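Local coordinates for protein alkyl hydroperoxide reductase, C subunit (Enterococcus faecalis, PDB 5Y63) that probably reduces hydrogen peroxide and organic hydroperoxides to water and alcohols through a peroxidatic cysteine, helping to protect the cell from oxidative stress, at residues L41-A52 with M128-P138. Sequence-based numbering, arbitrary orientation.
Sequences LGKWSIFFFYPA and MAYRASFIVSP
Strands 44-49 and 131-136 run antiparallel, their axes 4.7 Å apart, with Ser-45 and Val-136, then Phe-47 and Phe-134, as hydrogen-bonded pairs. They are neighbours in the central sheet of the thioredoxin fold of this peroxiredoxin, where 44-49 also pairs in parallel with strand 77-83 and 131-136 leads on to strand 142-148. Phe-49 N also bonds to Ala-132 O.

Phe-47, Phe-49, Phe-134 and Val-136 share one face of the sheet. The Phe-49 and Phe-134 rings meet rim to rim, CE1 of Phe-49 3.8 Å from CE1 of Phe-134, with planes at 78°; Phe-119 joins them and Phe-47 in an aromatic core. The other face carries Ile-46 and Ile-135 side by side, then Phe-48 and Ser-133, both held by Arg-154: a cation-pi contact to the Phe-48 ring and a hydrogen bond to Ser-133 OG.

Near the predicted active site, Pro-51 lays CD over one face of the Arg-131 guanidinium, 3.3 Å from NH1. The Arg-131 side chain, extended from CG to NE, comes close to Cys-58, the predicted peroxidatic cysteine, and its NH1 also forms a salt bridge with Glu-61. Beyond the break at Tyr-130, a water bridges Pro-51 O and Ala-129 N.

At the far end Trp-44 swings its indole, CG anti to the carbonyl carbon (chi1 -78°), against Ser-137 and Pro-138. Two CH-pi contacts share one indole face: Ser-137 CA lies 3.7 Å from the centroid of the six-membered ring, and Pro-138 CD 3.6 Å from that of the five-membered ring.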
# COMPACT_ATOMS: atom_id res chain seq x y z
N LEU A 41 8.66 36.01 20.85
CA LEU A 41 7.83 35.84 22.05
C LEU A 41 8.05 36.96 23.06
O LEU A 41 9.16 37.48 23.20
CB LEU A 41 8.11 34.49 22.73
CG LEU A 41 7.22 33.31 22.34
CD1 LEU A 41 7.52 32.82 20.93
CD2 LEU A 41 7.38 32.17 23.34
N GLY A 42 6.99 37.32 23.78
CA GLY A 42 7.06 38.36 24.80
C GLY A 42 6.36 39.64 24.38
O GLY A 42 5.66 40.26 25.18
N LYS A 43 6.57 40.03 23.13
CA LYS A 43 5.87 41.18 22.55
C LYS A 43 4.92 40.71 21.46
O LYS A 43 5.04 39.60 20.95
CB LYS A 43 6.88 42.14 21.93
CG LYS A 43 7.83 42.80 22.91
CD LYS A 43 8.68 43.86 22.22
CE LYS A 43 9.51 44.66 23.20
NZ LYS A 43 10.62 43.85 23.78
N TRP A 44 3.97 41.58 21.11
CA TRP A 44 3.19 41.40 19.89
C TRP A 44 4.12 41.56 18.70
O TRP A 44 5.22 42.12 18.83
CB TRP A 44 2.04 42.41 19.80
CG TRP A 44 0.86 42.04 20.65
CD1 TRP A 44 0.69 42.31 21.97
CD2 TRP A 44 -0.31 41.33 20.23
NE1 TRP A 44 -0.51 41.82 22.41
CE2 TRP A 44 -1.15 41.21 21.36
CE3 TRP A 44 -0.74 40.78 19.02
CZ2 TRP A 44 -2.38 40.56 21.32
CZ3 TRP A 44 -1.97 40.14 18.98
CH2 TRP A 44 -2.78 40.03 20.12
N SER A 45 3.70 41.06 17.54
CA SER A 45 4.54 41.10 16.36
C SER A 45 3.72 41.14 15.09
O SER A 45 2.68 40.50 14.98
CB SER A 45 5.48 39.89 16.33
OG SER A 45 4.74 38.69 16.41
N ILE A 46 4.20 41.92 14.12
CA ILE A 46 3.62 41.99 12.80
C ILE A 46 4.66 41.53 11.79
O ILE A 46 5.68 42.20 11.61
CB ILE A 46 3.15 43.41 12.44
CG1 ILE A 46 2.00 43.83 13.36
CG2 ILE A 46 2.72 43.49 10.98
CD1 ILE A 46 1.66 45.31 13.29
N PHE A 47 4.41 40.39 11.15
CA PHE A 47 5.21 39.96 10.02
C PHE A 47 4.69 40.66 8.77
O PHE A 47 3.50 40.59 8.48
CB PHE A 47 5.16 38.44 9.85
CG PHE A 47 5.92 37.69 10.91
CD1 PHE A 47 5.34 37.44 12.15
CD2 PHE A 47 7.21 37.26 10.67
CE1 PHE A 47 6.05 36.76 13.12
CE2 PHE A 47 7.92 36.58 11.64
CZ PHE A 47 7.34 36.33 12.87
N PHE A 48 5.58 41.34 8.05
CA PHE A 48 5.20 42.14 6.90
C PHE A 48 5.89 41.62 5.65
O PHE A 48 6.98 42.07 5.28
CB PHE A 48 5.54 43.61 7.15
CG PHE A 48 4.87 44.56 6.19
CD1 PHE A 48 3.58 45.01 6.43
CD2 PHE A 48 5.53 45.00 5.05
CE1 PHE A 48 2.96 45.89 5.56
CE2 PHE A 48 4.92 45.87 4.17
CZ PHE A 48 3.63 46.32 4.43
N PHE A 49 5.26 40.64 5.00
CA PHE A 49 5.80 40.04 3.79
C PHE A 49 5.67 40.99 2.60
O PHE A 49 4.66 41.69 2.48
CB PHE A 49 5.07 38.74 3.47
CG PHE A 49 5.45 37.60 4.36
CD1 PHE A 49 4.76 37.37 5.54
CD2 PHE A 49 6.48 36.75 4.01
CE1 PHE A 49 5.10 36.31 6.36
CE2 PHE A 49 6.83 35.69 4.82
CZ PHE A 49 6.14 35.47 6.00
N TYR A 50 6.68 41.01 1.74
CA TYR A 50 6.64 41.80 0.51
C TYR A 50 7.47 41.11 -0.59
O TYR A 50 8.41 40.39 -0.29
CB TYR A 50 7.13 43.23 0.77
CG TYR A 50 8.60 43.31 1.13
CD1 TYR A 50 9.03 43.04 2.42
CD2 TYR A 50 9.55 43.64 0.17
CE1 TYR A 50 10.37 43.10 2.75
CE2 TYR A 50 10.89 43.71 0.49
CZ TYR A 50 11.30 43.44 1.78
OH TYR A 50 12.63 43.50 2.10
N PRO A 51 7.11 41.34 -1.87
CA PRO A 51 7.69 40.56 -2.98
C PRO A 51 9.19 40.68 -3.20
O PRO A 51 9.89 39.67 -3.20
CB PRO A 51 6.92 41.06 -4.21
CG PRO A 51 5.68 41.67 -3.67
CD PRO A 51 6.08 42.27 -2.36
N ALA A 52 9.69 41.90 -3.40
CA ALA A 52 11.08 42.07 -3.85
C ALA A 52 11.73 43.38 -3.42
O ALA A 52 11.08 44.43 -3.38
CB ALA A 52 11.15 41.93 -5.36
N MET A 128 8.67 34.55 -4.95
CA MET A 128 8.58 35.73 -4.10
C MET A 128 7.35 35.67 -3.20
O MET A 128 6.36 35.01 -3.52
CB MET A 128 8.50 36.99 -4.96
CG MET A 128 9.73 37.22 -5.82
SD MET A 128 9.51 38.62 -6.93
CE MET A 128 11.02 38.52 -7.88
N ALA A 129 7.43 36.35 -2.06
CA ALA A 129 6.33 36.39 -1.11
C ALA A 129 5.23 37.34 -1.59
O ALA A 129 5.50 38.35 -2.24
CB ALA A 129 6.83 36.80 0.26
N TYR A 130 3.99 36.98 -1.28
CA TYR A 130 2.86 37.86 -1.54
C TYR A 130 2.88 39.03 -0.57
O TYR A 130 3.66 39.05 0.38
CB TYR A 130 1.54 37.08 -1.42
CG TYR A 130 1.15 36.35 -2.68
CD1 TYR A 130 0.70 37.05 -3.80
CD2 TYR A 130 1.24 34.96 -2.77
CE1 TYR A 130 0.35 36.40 -4.96
CE2 TYR A 130 0.88 34.30 -3.94
CZ TYR A 130 0.44 35.02 -5.02
OH TYR A 130 0.09 34.37 -6.18
N ARG A 131 2.03 40.02 -0.83
CA ARG A 131 1.87 41.15 0.08
C ARG A 131 0.99 40.74 1.25
O ARG A 131 -0.20 41.06 1.30
CB ARG A 131 1.29 42.36 -0.64
CG ARG A 131 2.23 42.90 -1.70
CD ARG A 131 1.79 44.23 -2.27
NE ARG A 131 2.59 44.55 -3.45
CZ ARG A 131 3.85 44.99 -3.42
NH1 ARG A 131 4.49 45.20 -2.27
NH2 ARG A 131 4.47 45.22 -4.57
N ALA A 132 1.60 40.01 2.18
CA ALA A 132 0.89 39.46 3.31
C ALA A 132 1.33 40.11 4.62
O ALA A 132 2.49 40.52 4.77
CB ALA A 132 1.10 37.95 3.37
N SER A 133 0.39 40.19 5.56
CA SER A 133 0.65 40.73 6.89
C SER A 133 0.03 39.79 7.91
O SER A 133 -1.07 39.30 7.70
CB SER A 133 0.06 42.13 7.03
OG SER A 133 0.54 42.98 6.01
N PHE A 134 0.74 39.55 9.01
CA PHE A 134 0.27 38.67 10.08
C PHE A 134 0.46 39.32 11.44
O PHE A 134 1.57 39.74 11.78
CB PHE A 134 1.03 37.34 10.04
CG PHE A 134 0.79 36.54 8.80
CD1 PHE A 134 1.53 36.79 7.65
CD2 PHE A 134 -0.16 35.53 8.77
CE1 PHE A 134 1.32 36.05 6.50
CE2 PHE A 134 -0.38 34.79 7.62
CZ PHE A 134 0.37 35.05 6.48
N ILE A 135 -0.61 39.40 12.22
CA ILE A 135 -0.55 39.89 13.60
C ILE A 135 -0.50 38.68 14.53
O ILE A 135 -1.41 37.85 14.52
CB ILE A 135 -1.76 40.77 13.95
CG1 ILE A 135 -1.76 42.03 13.07
CG2 ILE A 135 -1.72 41.16 15.42
CD1 ILE A 135 -3.00 42.87 13.18
N VAL A 136 0.56 38.60 15.33
CA VAL A 136 0.80 37.45 16.19
C VAL A 136 0.92 37.91 17.64
O VAL A 136 1.58 38.90 17.93
CB VAL A 136 2.09 36.71 15.77
CG1 VAL A 136 2.30 35.44 16.58
CG2 VAL A 136 2.05 36.38 14.28
N SER A 137 0.27 37.17 18.54
CA SER A 137 0.27 37.49 19.97
C SER A 137 1.63 37.18 20.61
O SER A 137 2.45 36.51 20.00
CB SER A 137 -0.84 36.71 20.69
OG SER A 137 -0.48 35.36 20.88
N PRO A 138 1.86 37.67 21.84
CA PRO A 138 3.12 37.40 22.54
C PRO A 138 3.39 35.93 22.83
O PRO A 138 4.55 35.54 23.00
CB PRO A 138 2.97 38.18 23.86
CG PRO A 138 1.97 39.23 23.57
CD PRO A 138 1.00 38.59 22.62
O HOH W 1 4.74 37.63 18.76
O HOH W 2 9.46 37.82 -1.19